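Local coordinates for mutT/nudix family protein (Listeria innocua, PDB 3I9X) that probably acts as a hydrolase of the Nudix family, whose members typically split nucleoside-diphosphate-linked substrates with the help of divalent metal ions, at residues Ile102-Phe107 / Ala122-Val127; Ser30-Thr35 / Gln84-Glu89; Thr45-Leu50 / Leu146-Glu151; Asp26-Asp31 / Trp117-Ala122. All coordinates share one frame; numbering follows the deposited sequence.

Overall arrangement
All four interactions build on one mixed sheet of the Nudix domain. Interactions 1 and 4 share Ala122 on strand 118-126, their centres about 13 Å apart; interaction 4 pairs that strand with 27-40, and interaction 1 adds 102-107 on its other edge. Interaction 2 uses the same strand 27-40, overlapping interaction 4 at Ser30 and Asp31, and lays the helix of the Nudix box on the sheet; its centre is about 8 Å from that of interaction 1. Interaction 3 attaches strand 144-148 to 43-52, about 23 Å from interaction 4, centre to centre, on opposite sides of the chain's centre. A glycerol, probably from the crystallisation liquor, is hydrogen-bonded to Asp31 OD2 and may mark a pocket.

Interaction 1: residues Ile102-Phe107 / Ala122-Val127; sequences IPFGVF and AFYAIV
Ala122 lays its methyl over one face of the Phe104 ring, CB 4.0 Å from the ring centroid, at the apolar centre of a beta hairpin whose strands 102-107 and 118-126 run antiparallel and carry a classic beta bulge. Phe107 approaches the same methyl with CD2 and CE2. Phe104 CG stands between its own backbone N and carbonyl carbon (chi1 71°); at the ring edge Phe104 CE2 lies 3.4 Å from Phe123 O. Further along, Ile102 CB sits over the centre of the Tyr124 ring, 3.7 Å from its centroid, in a CH-pi contact; the CG2 branch of Ile102 leans toward the phenol end, 3.5 Å from Tyr124 CE2. Helix 161-177 covers this face, with Ala168 on Phe104 and Ile172 on Tyr124, while Pro103 and Phe123 pack together on the reverse face of the sheet.

At the polar edge, Ile102 and Tyr124 exchange backbone bonds, Ile102 N to Tyr124 O and Tyr124 N to Ile102 O. The bulge places Phe104 and Gly105 both opposite Ala122, whose O takes Phe104 N at 2.9 Å and, weakly, Gly105 N at 3.5 Å. Gly105 O accepts Arg121 NH1 as well as Ala122 N, the latter at 3.0 Å from a position 37° out of the carbonyl plane.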
loop_
_atom_site.group_PDB
_atom_site.type_symbol
_atom_site.label_atom_id
_atom_site.label_comp_id
_atom_site.label_asym_id
_atom_site.label_seq_id
_atom_site.Cartn_x
_atom_site.Cartn_y
_atom_site.Cartn_z
ATOM N N ILE A 102 -10.542 -4.188 4.497
ATOM C CA ILE A 102 -9.624 -3.387 5.278
ATOM C C ILE A 102 -8.178 -3.537 4.712
ATOM O O ILE A 102 -7.644 -4.629 4.633
ATOM C CB ILE A 102 -9.657 -3.826 6.749
ATOM C CG1 ILE A 102 -11.116 -3.848 7.268
ATOM C CG2 ILE A 102 -8.659 -2.961 7.639
ATOM C CD1 ILE A 102 -11.897 -2.518 7.040
ATOM N N PRO A 103 -7.560 -2.430 4.281
ATOM C CA PRO A 103 -6.182 -2.561 3.753
ATOM C C PRO A 103 -5.247 -2.848 4.893
ATOM O O PRO A 103 -5.431 -2.278 5.975
ATOM C CB PRO A 103 -5.875 -1.194 3.153
ATOM C CG PRO A 103 -7.063 -0.275 3.467
ATOM C CD PRO A 103 -8.156 -1.093 4.093
ATOM N N PHE A 104 -4.299 -3.758 4.729
ATOM C CA PHE A 104 -3.357 -3.916 5.833
ATOM C C PHE A 104 -1.922 -3.886 5.445
ATOM O O PHE A 104 -1.062 -3.812 6.330
ATOM C CB PHE A 104 -3.646 -5.146 6.720
ATOM C CG PHE A 104 -3.348 -6.444 6.061
ATOM C CD1 PHE A 104 -2.142 -7.056 6.252
ATOM C CD2 PHE A 104 -4.258 -7.040 5.249
ATOM C CE1 PHE A 104 -1.855 -8.222 5.632
ATOM C CE2 PHE A 104 -3.966 -8.281 4.624
ATOM C CZ PHE A 104 -2.783 -8.850 4.824
ATOM N N GLY A 105 -1.632 -3.999 4.166
ATOM C CA GLY A 105 -0.296 -3.590 3.723
ATOM C C GLY A 105 -0.037 -3.606 2.237
ATOM O O GLY A 105 -0.958 -3.715 1.402
ATOM N N VAL A 106 1.233 -3.420 1.933
ATOM C CA VAL A 106 1.780 -3.620 0.604
ATOM C C VAL A 106 2.886 -4.672 0.791
ATOM O O VAL A 106 3.604 -4.643 1.770
ATOM C CB VAL A 106 2.274 -2.293 0.023
ATOM C CG1 VAL A 106 2.782 -2.473 -1.334
ATOM C CG2 VAL A 106 1.098 -1.294 -0.023
ATOM N N PHE A 107 2.951 -5.634 -0.103
ATOM C CA PHE A 107 3.986 -6.640 -0.088
ATOM C C PHE A 107 4.726 -6.428 -1.371
ATOM O O PHE A 107 4.176 -6.631 -2.427
ATOM C CB PHE A 107 3.380 -8.028 0.076
ATOM C CG PHE A 107 2.825 -8.217 1.423
ATOM C CD1 PHE A 107 3.601 -8.780 2.431
ATOM C CD2 PHE A 107 1.603 -7.677 1.731
ATOM C CE1 PHE A 107 3.092 -8.869 3.729
ATOM C CE2 PHE A 107 1.088 -7.751 3.013
ATOM C CZ PHE A 107 1.828 -8.357 4.004
ATOM N N ALA A 122 -2.568 -5.696 -0.084
ATOM C CA ALA A 122 -3.249 -6.715 0.687
ATOM C C ALA A 122 -4.382 -6.149 1.546
ATOM O O ALA A 122 -4.259 -5.069 2.136
ATOM C CB ALA A 122 -2.264 -7.440 1.504
ATOM N N PHE A 123 -5.493 -6.852 1.562
ATOM C CA PHE A 123 -6.663 -6.457 2.309
ATOM C C PHE A 123 -7.087 -7.638 3.176
ATOM O O PHE A 123 -6.833 -8.803 2.788
ATOM C CB PHE A 123 -7.825 -6.164 1.360
ATOM C CG PHE A 123 -7.595 -5.002 0.392
ATOM C CD1 PHE A 123 -8.078 -3.712 0.683
ATOM C CD2 PHE A 123 -7.009 -5.224 -0.846
ATOM C CE1 PHE A 123 -7.906 -2.651 -0.202
ATOM C CE2 PHE A 123 -6.834 -4.173 -1.757
ATOM C CZ PHE A 123 -7.272 -2.879 -1.428
ATOM N N TYR A 124 -7.749 -7.374 4.303
ATOM C CA TYR A 124 -8.544 -8.424 4.948
ATOM C C TYR A 124 -10.027 -8.118 5.012
ATOM O O TYR A 124 -10.432 -6.982 4.932
ATOM C CB TYR A 124 -8.053 -8.727 6.345
ATOM C CG TYR A 124 -8.302 -7.708 7.458
ATOM C CD1 TYR A 124 -9.505 -7.659 8.139
ATOM C CD2 TYR A 124 -7.279 -6.892 7.891
ATOM C CE1 TYR A 124 -9.684 -6.783 9.218
ATOM C CE2 TYR A 124 -7.444 -6.002 8.948
ATOM C CZ TYR A 124 -8.643 -5.953 9.612
ATOM O OH TYR A 124 -8.778 -5.052 10.654
ATOM N N ALA A 125 -10.820 -9.158 5.175
ATOM C CA ALA A 125 -12.251 -9.026 5.407
ATOM C C ALA A 125 -12.674 -10.083 6.423
ATOM O O ALA A 125 -12.083 -11.179 6.483
ATOM C CB ALA A 125 -13.019 -9.216 4.107
ATOM N N ILE A 126 -13.696 -9.742 7.209
ATOM C CA ILE A 126 -14.333 -10.660 8.142
ATOM C C ILE A 126 -15.770 -10.887 7.695
ATOM O O ILE A 126 -16.589 -9.990 7.744
ATOM C CB ILE A 126 -14.270 -10.137 9.562
ATOM C CG1 ILE A 126 -12.818 -9.949 9.973
ATOM C CG2 ILE A 126 -14.964 -11.106 10.563
ATOM C CD1 ILE A 126 -12.648 -8.953 11.064
ATOM N N VAL A 127 -16.073 -12.082 7.207
ATOM C CA VAL A 127 -17.379 -12.340 6.629
ATOM C C VAL A 127 -18.063 -13.432 7.439
ATOM O O VAL A 127 -17.437 -14.030 8.302
ATOM C CB VAL A 127 -17.251 -12.668 5.143
ATOM C CG1 VAL A 127 -16.354 -11.616 4.460
ATOM C CG2 VAL A 127 -16.679 -14.074 4.942
#

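Interaction 2: residues Ser30-Thr35 / Gln84-Glu89; sequences SDMILT and QAAERE
Ser30 and Met32 of strand 27-40 pack on Ala85, Ala86 and Glu89 of helix 82-94 in a buried helix-on-sheet contact near the middle of the chain. The short axes come within 7.9 Å at 52°, and the small residues let the backbones approach closely, Ser30 CA to Ala86 CA being 5.6 Å. No hydrogen bond joins the two segments.

Met32 carries one half of the contact through its sulfur. SD rests against the carbonyl of the helix, 3.2 Å from Ala86 O, and also meets the methyl of Ala86 (SD to CB 4.1 Å) and the first side-chain carbon of Glu89 (SD to CB 4.2 Å). The chain bends sharply at its end: chi3 of 25° leaves CE nearly eclipsed with CB, an uncommon and probably strained setting. Beyond CB the Glu89 chain bends at chi2, and its end leads away from the strand.

The helix holds the REUxEE portion of the Nudix box, in which relatives bind catalytic metal through glutamates; Arg88 makes a salt bridge to Glu80, also in the box.

Ser30 carries the other half. Its OG, anti to the backbone N (chi1 -160°), lies tightly against Ala86 CB at 3.2 Å, whereas Ser30 CB faces Ala85 CB at 4.0 Å. Ala86 N is near OG, but the angle is too poor for a bond; the hydroxyl is instead hydrogen-bonded to Ala82 O, one turn earlier in the helix. Phe123 of the adjacent strand touches both Ser30 and Ala86, and Leu101 touches Met32 and Ala86.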
loop_
_atom_site.group_PDB
_atom_site.type_symbol
_atom_site.label_atom_id
_atom_site.label_comp_id
_atom_site.label_asym_id
_atom_site.label_seq_id
_atom_site.Cartn_x
_atom_site.Cartn_y
_atom_site.Cartn_z
ATOM N N SER A 30 -4.059 -7.511 -6.052
ATOM C CA SER A 30 -4.934 -7.273 -4.927
ATOM C C SER A 30 -5.164 -8.625 -4.262
ATOM O O SER A 30 -5.788 -9.500 -4.859
ATOM C CB SER A 30 -6.249 -6.742 -5.450
ATOM O OG SER A 30 -6.962 -6.082 -4.440
ATOM N N ASP A 31 -4.575 -8.835 -3.091
ATOM C CA ASP A 31 -4.681 -10.121 -2.367
ATOM C C ASP A 31 -5.493 -9.969 -1.084
ATOM O O ASP A 31 -5.351 -8.977 -0.358
ATOM C CB ASP A 31 -3.270 -10.650 -2.085
ATOM C CG ASP A 31 -2.543 -11.036 -3.367
ATOM O OD1 ASP A 31 -3.146 -11.817 -4.144
ATOM O OD2 ASP A 31 -1.414 -10.537 -3.624
ATOM N N MET A 32 -6.322 -10.979 -0.816
ATOM C CA MET A 32 -7.361 -10.924 0.205
ATOM C C MET A 32 -7.215 -11.991 1.284
ATOM O O MET A 32 -7.314 -13.187 1.012
ATOM C CB MET A 32 -8.727 -11.115 -0.438
ATOM C CG MET A 32 -8.980 -10.177 -1.686
ATOM S SD MET A 32 -10.747 -10.137 -2.229
ATOM C CE MET A 32 -11.382 -10.586 -0.555
ATOM N N ILE A 33 -6.994 -11.557 2.509
ATOM C CA ILE A 33 -7.113 -12.428 3.671
ATOM C C ILE A 33 -8.599 -12.468 4.021
ATOM O O ILE A 33 -9.166 -11.503 4.564
ATOM C CB ILE A 33 -6.297 -11.904 4.795
ATOM C CG1 ILE A 33 -4.823 -11.948 4.400
ATOM C CG2 ILE A 33 -6.499 -12.667 6.055
ATOM C CD1 ILE A 33 -4.310 -13.293 4.419
ATOM N N LEU A 34 -9.219 -13.591 3.708
ATOM C CA LEU A 34 -10.653 -13.766 3.862
ATOM C C LEU A 34 -10.988 -14.615 5.060
ATOM O O LEU A 34 -10.829 -15.846 5.016
ATOM C CB LEU A 34 -11.198 -14.446 2.612
ATOM C CG LEU A 34 -12.613 -14.226 2.159
ATOM C CD1 LEU A 34 -12.972 -12.779 2.455
ATOM C CD2 LEU A 34 -12.731 -14.525 0.625
ATOM N N THR A 35 -11.467 -13.978 6.119
ATOM C CA THR A 35 -11.646 -14.667 7.405
ATOM C C THR A 35 -13.069 -14.723 7.916
ATOM O O THR A 35 -13.938 -13.950 7.486
ATOM C CB THR A 35 -10.779 -14.050 8.482
ATOM O OG1 THR A 35 -11.312 -12.800 8.900
ATOM C CG2 THR A 35 -9.339 -13.847 7.992
ATOM N N GLN A 84 -10.928 -1.816 -6.054
ATOM C CA GLN A 84 -11.946 -2.240 -6.992
ATOM C C GLN A 84 -11.706 -3.678 -7.367
ATOM O O GLN A 84 -12.633 -4.468 -7.370
ATOM C CB GLN A 84 -12.019 -1.312 -8.221
ATOM C CG GLN A 84 -12.929 -0.104 -7.982
ATOM C CD GLN A 84 -12.502 1.190 -8.701
ATOM O OE1 GLN A 84 -11.670 1.186 -9.618
ATOM N NE2 GLN A 84 -13.082 2.313 -8.259
ATOM N N ALA A 85 -10.454 -4.036 -7.631
ATOM C CA ALA A 85 -10.118 -5.410 -7.938
ATOM C C ALA A 85 -10.418 -6.402 -6.778
ATOM O O ALA A 85 -10.833 -7.543 -7.031
ATOM C CB ALA A 85 -8.680 -5.518 -8.360
ATOM N N ALA A 86 -10.189 -5.979 -5.537
ATOM C CA ALA A 86 -10.514 -6.805 -4.377
ATOM C C ALA A 86 -12.031 -6.963 -4.209
ATOM O O ALA A 86 -12.486 -8.031 -3.850
ATOM C CB ALA A 86 -9.897 -6.224 -3.081
ATOM N N GLU A 87 -12.791 -5.892 -4.443
ATOM C CA GLU A 87 -14.252 -5.959 -4.340
ATOM C C GLU A 87 -14.824 -6.929 -5.348
ATOM O O GLU A 87 -15.716 -7.712 -5.004
ATOM C CB GLU A 87 -14.908 -4.581 -4.496
ATOM C CG GLU A 87 -15.379 -4.002 -3.187
ATOM C CD GLU A 87 -15.194 -2.504 -3.076
ATOM O OE1 GLU A 87 -14.930 -2.061 -1.935
ATOM O OE2 GLU A 87 -15.307 -1.774 -4.105
ATOM N N ARG A 88 -14.293 -6.878 -6.568
ATOM C CA ARG A 88 -14.650 -7.834 -7.618
ATOM C C ARG A 88 -14.262 -9.253 -7.227
ATOM O O ARG A 88 -15.102 -10.157 -7.335
ATOM C CB ARG A 88 -14.013 -7.509 -9.003
ATOM C CG ARG A 88 -14.259 -8.657 -10.026
ATOM C CD ARG A 88 -13.595 -8.527 -11.386
ATOM N NE ARG A 88 -12.132 -8.575 -11.307
ATOM C CZ ARG A 88 -11.341 -7.510 -11.379
ATOM N NH1 ARG A 88 -11.863 -6.312 -11.537
ATOM N NH2 ARG A 88 -10.028 -7.651 -11.279
ATOM N N GLU A 89 -12.997 -9.456 -6.825
ATOM C CA GLU A 89 -12.510 -10.815 -6.517
ATOM C C GLU A 89 -13.250 -11.416 -5.317
ATOM O O GLU A 89 -13.455 -12.609 -5.272
ATOM C CB GLU A 89 -10.976 -10.901 -6.335
ATOM C CG GLU A 89 -10.160 -10.785 -7.660
ATOM C CD GLU A 89 -10.049 -12.104 -8.468
ATOM O OE1 GLU A 89 -10.850 -13.053 -8.240
ATOM O OE2 GLU A 89 -9.138 -12.201 -9.333
#

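Interaction 3: residues Thr45-Leu50 / Leu146-Glu151; sequences TLHILL and LFPMTE
The antiparallel pairing of strand 144-148 with 43-52 brings Pro148, at the N-cap position of the short helix 149-152, against His47. Pro148 CA lies over the centre of the imidazole, 3.9 Å from its centroid, in a CH-pi contact. The ring's rotation is fixed within its own strand: His47 ND1 donates to Thr45 O at 2.8 Å, the acceptor close to the ring plane but the donor well above the plane of the carbonyl. Leu146 O lies at the ring's edge, and Leu146 CD1 leans on His47 CB.

Two bonds form the hydrogen-bonded antiparallel pair beside it, Ile48 N to Phe147 O at 2.7 Å and Phe147 N to Ile48 O at 2.8 Å. The pairing thus adds strand 144-148 to the mixed sheet of the Nudix fold. Where the strand gives way to helix 149-152, a weak bond runs from Met149 N to Leu46 O at 3.0 Å.

Met149 CG is anti to the backbone N (chi1 172°), and later bends set its end alongside Leu46, with CE 3.9 Å from Leu46 CD2; its SD lies 4.1 Å from Ile48 CG2. Helix 161-177 packs over these side chains through Leu165 and Phe169. At the other end, Leu50 crosses Phe147 at about a right angle, CD1 4.0 Å from Phe147 CD2, while Trp69 meets the Phe147 ring edge-to-face.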
loop_
_atom_site.group_PDB
_atom_site.type_symbol
_atom_site.label_atom_id
_atom_site.label_comp_id
_atom_site.label_asym_id
_atom_site.label_seq_id
_atom_site.Cartn_x
_atom_site.Cartn_y
_atom_site.Cartn_z
ATOM N N THR A 45 -13.230 -19.641 16.793
ATOM C CA THR A 45 -11.872 -19.591 16.255
ATOM C C THR A 45 -11.837 -18.907 14.870
ATOM O O THR A 45 -12.713 -19.118 14.015
ATOM C CB THR A 45 -11.255 -21.029 16.206
ATOM O OG1 THR A 45 -11.305 -21.599 17.522
ATOM C CG2 THR A 45 -9.780 -21.026 15.697
ATOM N N LEU A 46 -10.821 -18.076 14.691
ATOM C CA LEU A 46 -10.593 -17.347 13.449
ATOM C C LEU A 46 -10.206 -18.361 12.402
ATOM O O LEU A 46 -9.300 -19.143 12.634
ATOM C CB LEU A 46 -9.455 -16.343 13.633
ATOM C CG LEU A 46 -9.308 -15.331 12.477
ATOM C CD1 LEU A 46 -10.452 -14.305 12.556
ATOM C CD2 LEU A 46 -7.946 -14.623 12.507
ATOM N N HIS A 47 -10.943 -18.385 11.298
ATOM C CA HIS A 47 -10.623 -19.232 10.139
ATOM C C HIS A 47 -10.310 -18.399 8.906
ATOM O O HIS A 47 -10.852 -17.289 8.740
ATOM C CB HIS A 47 -11.810 -20.136 9.792
ATOM C CG HIS A 47 -12.021 -21.276 10.735
ATOM N ND1 HIS A 47 -12.198 -21.099 12.092
ATOM C CD2 HIS A 47 -12.073 -22.617 10.516
ATOM C CE1 HIS A 47 -12.361 -22.282 12.663
ATOM N NE2 HIS A 47 -12.296 -23.220 11.730
ATOM N N ILE A 48 -9.516 -18.974 7.989
ATOM C CA ILE A 48 -9.165 -18.341 6.730
ATOM C C ILE A 48 -9.461 -19.229 5.514
ATOM O O ILE A 48 -9.237 -20.452 5.561
ATOM C CB ILE A 48 -7.697 -17.874 6.764
ATOM C CG1 ILE A 48 -7.331 -17.198 5.472
ATOM C CG2 ILE A 48 -6.708 -19.053 7.065
ATOM C CD1 ILE A 48 -5.997 -16.478 5.486
ATOM N N LEU A 49 -10.002 -18.622 4.443
ATOM C CA LEU A 49 -10.172 -19.301 3.163
ATOM C C LEU A 49 -8.897 -19.260 2.305
ATOM O O LEU A 49 -8.355 -18.195 1.977
ATOM C CB LEU A 49 -11.301 -18.709 2.335
ATOM C CG LEU A 49 -11.793 -19.627 1.216
ATOM C CD1 LEU A 49 -12.711 -20.759 1.742
ATOM C CD2 LEU A 49 -12.563 -18.852 0.084
ATOM N N LEU A 50 -8.450 -20.429 1.875
ATOM C CA LEU A 50 -7.264 -20.518 1.034
ATOM C C LEU A 50 -7.503 -21.460 -0.118
ATOM O O LEU A 50 -8.356 -22.340 -0.034
ATOM C CB LEU A 50 -6.084 -20.984 1.838
ATOM C CG LEU A 50 -5.607 -20.134 2.986
ATOM C CD1 LEU A 50 -4.524 -20.958 3.824
ATOM C CD2 LEU A 50 -5.063 -18.814 2.505
ATOM N N LEU A 146 -11.191 -24.079 4.309
ATOM C CA LEU A 146 -11.440 -23.090 5.337
ATOM C C LEU A 146 -10.701 -23.541 6.571
ATOM O O LEU A 146 -11.149 -24.474 7.244
ATOM C CB LEU A 146 -12.937 -22.958 5.560
ATOM C CG LEU A 146 -13.451 -21.872 6.495
ATOM C CD1 LEU A 146 -12.992 -20.372 6.153
ATOM C CD2 LEU A 146 -14.997 -22.012 6.503
ATOM N N PHE A 147 -9.561 -22.910 6.859
ATOM C CA PHE A 147 -8.638 -23.394 7.892
ATOM C C PHE A 147 -8.672 -22.519 9.140
ATOM O O PHE A 147 -8.640 -21.289 9.033
ATOM C CB PHE A 147 -7.161 -23.413 7.395
ATOM C CG PHE A 147 -6.896 -24.354 6.242
ATOM C CD1 PHE A 147 -6.553 -25.688 6.472
ATOM C CD2 PHE A 147 -7.002 -23.914 4.933
ATOM C CE1 PHE A 147 -6.323 -26.554 5.409
ATOM C CE2 PHE A 147 -6.753 -24.763 3.868
ATOM C CZ PHE A 147 -6.421 -26.089 4.100
ATOM N N PRO A 148 -8.599 -23.152 10.321
ATOM C CA PRO A 148 -8.292 -22.392 11.517
ATOM C C PRO A 148 -6.983 -21.710 11.253
ATOM O O PRO A 148 -6.175 -22.237 10.494
ATOM C CB PRO A 148 -8.144 -23.455 12.618
ATOM C CG PRO A 148 -8.680 -24.711 12.071
ATOM C CD PRO A 148 -8.603 -24.615 10.567
ATOM N N MET A 149 -6.767 -20.542 11.820
ATOM C CA MET A 149 -5.654 -19.737 11.338
ATOM C C MET A 149 -4.352 -20.349 11.798
ATOM O O MET A 149 -3.369 -20.309 11.069
ATOM C CB MET A 149 -5.761 -18.264 11.739
ATOM C CG MET A 149 -4.519 -17.431 11.406
ATOM S SD MET A 149 -4.303 -16.950 9.674
ATOM C CE MET A 149 -5.429 -15.489 9.689
ATOM N N THR A 150 -4.348 -20.980 12.970
ATOM C CA THR A 150 -3.119 -21.597 13.470
ATOM C C THR A 150 -2.666 -22.781 12.591
ATOM O O THR A 150 -1.484 -22.936 12.368
ATOM C CB THR A 150 -3.225 -21.998 14.954
ATOM O OG1 THR A 150 -4.217 -23.018 15.105
ATOM C CG2 THR A 150 -3.570 -20.775 15.820
ATOM N N GLU A 151 -3.607 -23.568 12.076
ATOM C CA GLU A 151 -3.342 -24.617 11.078
ATOM C C GLU A 151 -2.902 -24.036 9.706
ATOM O O GLU A 151 -1.966 -24.559 9.063
ATOM C CB GLU A 151 -4.596 -25.485 10.904
ATOM C CG GLU A 151 -4.414 -26.748 10.027
ATOM C CD GLU A 151 -5.700 -27.567 9.816
ATOM O OE1 GLU A 151 -5.777 -28.318 8.789
ATOM O OE2 GLU A 151 -6.616 -27.471 10.675
#

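Interaction 4: residues Asp26-Asp31 / Trp117-Ala122; sequences DGYTSD and WIISRA
Asp31 CG anti to its carbonyl carbon (chi1 -67°) and Ser120 OG anti to its backbone N (chi1 161°) bring carboxylate and hydroxyl together across two parallel strands. Ser120 OG donates to the anti lone pair of Asp31 OD2 at 2.8 Å. Thr29 OG1 donates to the same oxygen at 3.0 Å, from 41° above the carboxylate plane, and the glycerol is hydrogen-bonded there too. Two side-chain hydroxyls thus grip Asp31 OD2 and hold the carboxylate in place.

Just before the strands, Asp26 and Trp117 exchange two bonds: Trp117 N donates almost straight to Asp26 OD1 at 2.9 Å, on its anti side, and Asp26 N returns a bond to Trp117 O at 2.8 Å. OD1 is also in a salt bridge with Arg23. Between these ends, the regular parallel bonding of the Nudix sheet runs through Ile119 N to Gly27 O, Thr29 N to Ile119 O, Arg121 N to Thr29 O and Asp31 N to Arg121 O.

Tyr28 lies side by side with Arg121, Tyr28 CD1 3.3 Å from Ile119 O at the ring edge, and its OH is hydrogen-bonded to Asp108 of the second subunit. On the other face, Thr29 CG2 touches Ile118 CG2 at 3.7 Å. Helix 82-94 covers Tyr28 and Arg121 through Ala82, strand 69-75 touches Thr29 and Asp31 through Phe75 and Val71, and strand 102-107 flanks Ile119 through Val106.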
loop_
_atom_site.group_PDB
_atom_site.type_symbol
_atom_site.label_atom_id
_atom_site.label_comp_id
_atom_site.label_asym_id
_atom_site.label_seq_id
_atom_site.Cartn_x
_atom_site.Cartn_y
_atom_site.Cartn_z
ATOM N N ASP A 26 6.339 -5.704 -13.120
ATOM C CA ASP A 26 5.690 -6.710 -13.933
ATOM C C ASP A 26 4.244 -6.904 -13.580
ATOM O O ASP A 26 3.493 -7.526 -14.352
ATOM C CB ASP A 26 6.470 -8.004 -13.801
ATOM C CG ASP A 26 7.818 -7.873 -14.396
ATOM O OD1 ASP A 26 8.829 -8.293 -13.791
ATOM O OD2 ASP A 26 7.855 -7.255 -15.489
ATOM N N GLY A 27 3.804 -6.339 -12.457
ATOM C CA GLY A 27 2.427 -6.591 -12.036
ATOM C C GLY A 27 2.054 -5.944 -10.725
ATOM O O GLY A 27 2.894 -5.680 -9.886
ATOM N N TYR A 28 0.760 -5.715 -10.584
ATOM C CA TYR A 28 0.166 -5.229 -9.377
ATOM C C TYR A 28 -0.968 -6.164 -9.069
ATOM O O TYR A 28 -1.847 -6.335 -9.912
ATOM C CB TYR A 28 -0.390 -3.824 -9.661
ATOM C CG TYR A 28 -0.946 -3.068 -8.493
ATOM C CD1 TYR A 28 -0.336 -3.116 -7.224
ATOM C CD2 TYR A 28 -2.027 -2.202 -8.665
ATOM C CE1 TYR A 28 -0.829 -2.372 -6.180
ATOM C CE2 TYR A 28 -2.520 -1.456 -7.619
ATOM C CZ TYR A 28 -1.924 -1.525 -6.373
ATOM O OH TYR A 28 -2.441 -0.756 -5.322
ATOM N N THR A 29 -0.986 -6.712 -7.850
ATOM C CA THR A 29 -2.072 -7.580 -7.406
ATOM C C THR A 29 -2.815 -7.065 -6.163
ATOM O O THR A 29 -2.304 -6.256 -5.395
ATOM C CB THR A 29 -1.590 -9.014 -7.129
ATOM O OG1 THR A 29 -0.681 -8.988 -6.040
ATOM C CG2 THR A 29 -0.859 -9.595 -8.331
ATOM N N SER A 30 -4.059 -7.511 -6.052
ATOM C CA SER A 30 -4.934 -7.273 -4.927
ATOM C C SER A 30 -5.164 -8.625 -4.262
ATOM O O SER A 30 -5.788 -9.500 -4.859
ATOM C CB SER A 30 -6.249 -6.742 -5.450
ATOM O OG SER A 30 -6.962 -6.082 -4.440
ATOM N N ASP A 31 -4.575 -8.835 -3.091
ATOM C CA ASP A 31 -4.681 -10.121 -2.367
ATOM C C ASP A 31 -5.493 -9.969 -1.084
ATOM O O ASP A 31 -5.351 -8.977 -0.358
ATOM C CB ASP A 31 -3.270 -10.650 -2.085
ATOM C CG ASP A 31 -2.543 -11.036 -3.367
ATOM O OD1 ASP A 31 -3.146 -11.817 -4.144
ATOM O OD2 ASP A 31 -1.414 -10.537 -3.624
ATOM N N TRP A 117 8.663 -8.773 -10.929
ATOM C CA TRP A 117 8.553 -7.663 -9.952
ATOM C C TRP A 117 7.051 -7.393 -9.735
ATOM O O TRP A 117 6.414 -6.694 -10.546
ATOM C CB TRP A 117 9.299 -6.428 -10.495
ATOM C CG TRP A 117 9.321 -5.213 -9.614
ATOM C CD1 TRP A 117 8.966 -5.135 -8.312
ATOM C CD2 TRP A 117 9.793 -3.913 -9.986
ATOM N NE1 TRP A 117 9.159 -3.852 -7.849
ATOM C CE2 TRP A 117 9.668 -3.086 -8.863
ATOM C CE3 TRP A 117 10.318 -3.375 -11.165
ATOM C CZ2 TRP A 117 10.062 -1.743 -8.872
ATOM C CZ3 TRP A 117 10.696 -2.031 -11.187
ATOM C CH2 TRP A 117 10.566 -1.233 -10.051
ATOM N N ILE A 118 6.457 -8.042 -8.726
ATOM C CA ILE A 118 4.986 -7.945 -8.567
ATOM C C ILE A 118 4.711 -7.358 -7.193
ATOM O O ILE A 118 5.277 -7.799 -6.191
ATOM C CB ILE A 118 4.270 -9.306 -8.820
ATOM C CG1 ILE A 118 4.473 -9.746 -10.277
ATOM C CG2 ILE A 118 2.776 -9.199 -8.584
ATOM C CD1 ILE A 118 4.338 -11.232 -10.484
ATOM N N ILE A 119 3.919 -6.298 -7.184
ATOM C CA ILE A 119 3.604 -5.561 -5.977
ATOM C C ILE A 119 2.186 -5.948 -5.596
ATOM O O ILE A 119 1.264 -5.891 -6.448
ATOM C CB ILE A 119 3.685 -4.062 -6.243
ATOM C CG1 ILE A 119 5.137 -3.671 -6.598
ATOM C CG2 ILE A 119 3.189 -3.255 -5.050
ATOM C CD1 ILE A 119 5.191 -2.595 -7.707
ATOM N N SER A 120 2.037 -6.425 -4.357
ATOM C CA SER A 120 0.741 -6.818 -3.830
ATOM C C SER A 120 0.166 -5.817 -2.840
ATOM O O SER A 120 0.798 -5.502 -1.863
ATOM C CB SER A 120 0.842 -8.167 -3.122
ATOM O OG SER A 120 -0.261 -8.320 -2.258
ATOM N N ARG A 121 -1.063 -5.388 -3.079
ATOM C CA ARG A 121 -1.854 -4.627 -2.146
ATOM C C ARG A 121 -2.764 -5.606 -1.384
ATOM O O ARG A 121 -3.607 -6.302 -1.952
ATOM C CB ARG A 121 -2.640 -3.564 -2.924
ATOM C CG ARG A 121 -3.565 -2.587 -2.122
ATOM C CD ARG A 121 -3.011 -2.190 -0.872
ATOM N NE ARG A 121 -3.604 -0.978 -0.334
ATOM C CZ ARG A 121 -3.295 -0.468 0.860
ATOM N NH1 ARG A 121 -2.419 -1.075 1.650
ATOM N NH2 ARG A 121 -3.858 0.676 1.261
ATOM N N ALA A 122 -2.568 -5.696 -0.084
ATOM C CA ALA A 122 -3.249 -6.715 0.687
ATOM C C ALA A 122 -4.382 -6.149 1.546
ATOM O O ALA A 122 -4.259 -5.069 2.136
ATOM C CB ALA A 122 -2.264 -7.440 1.504
#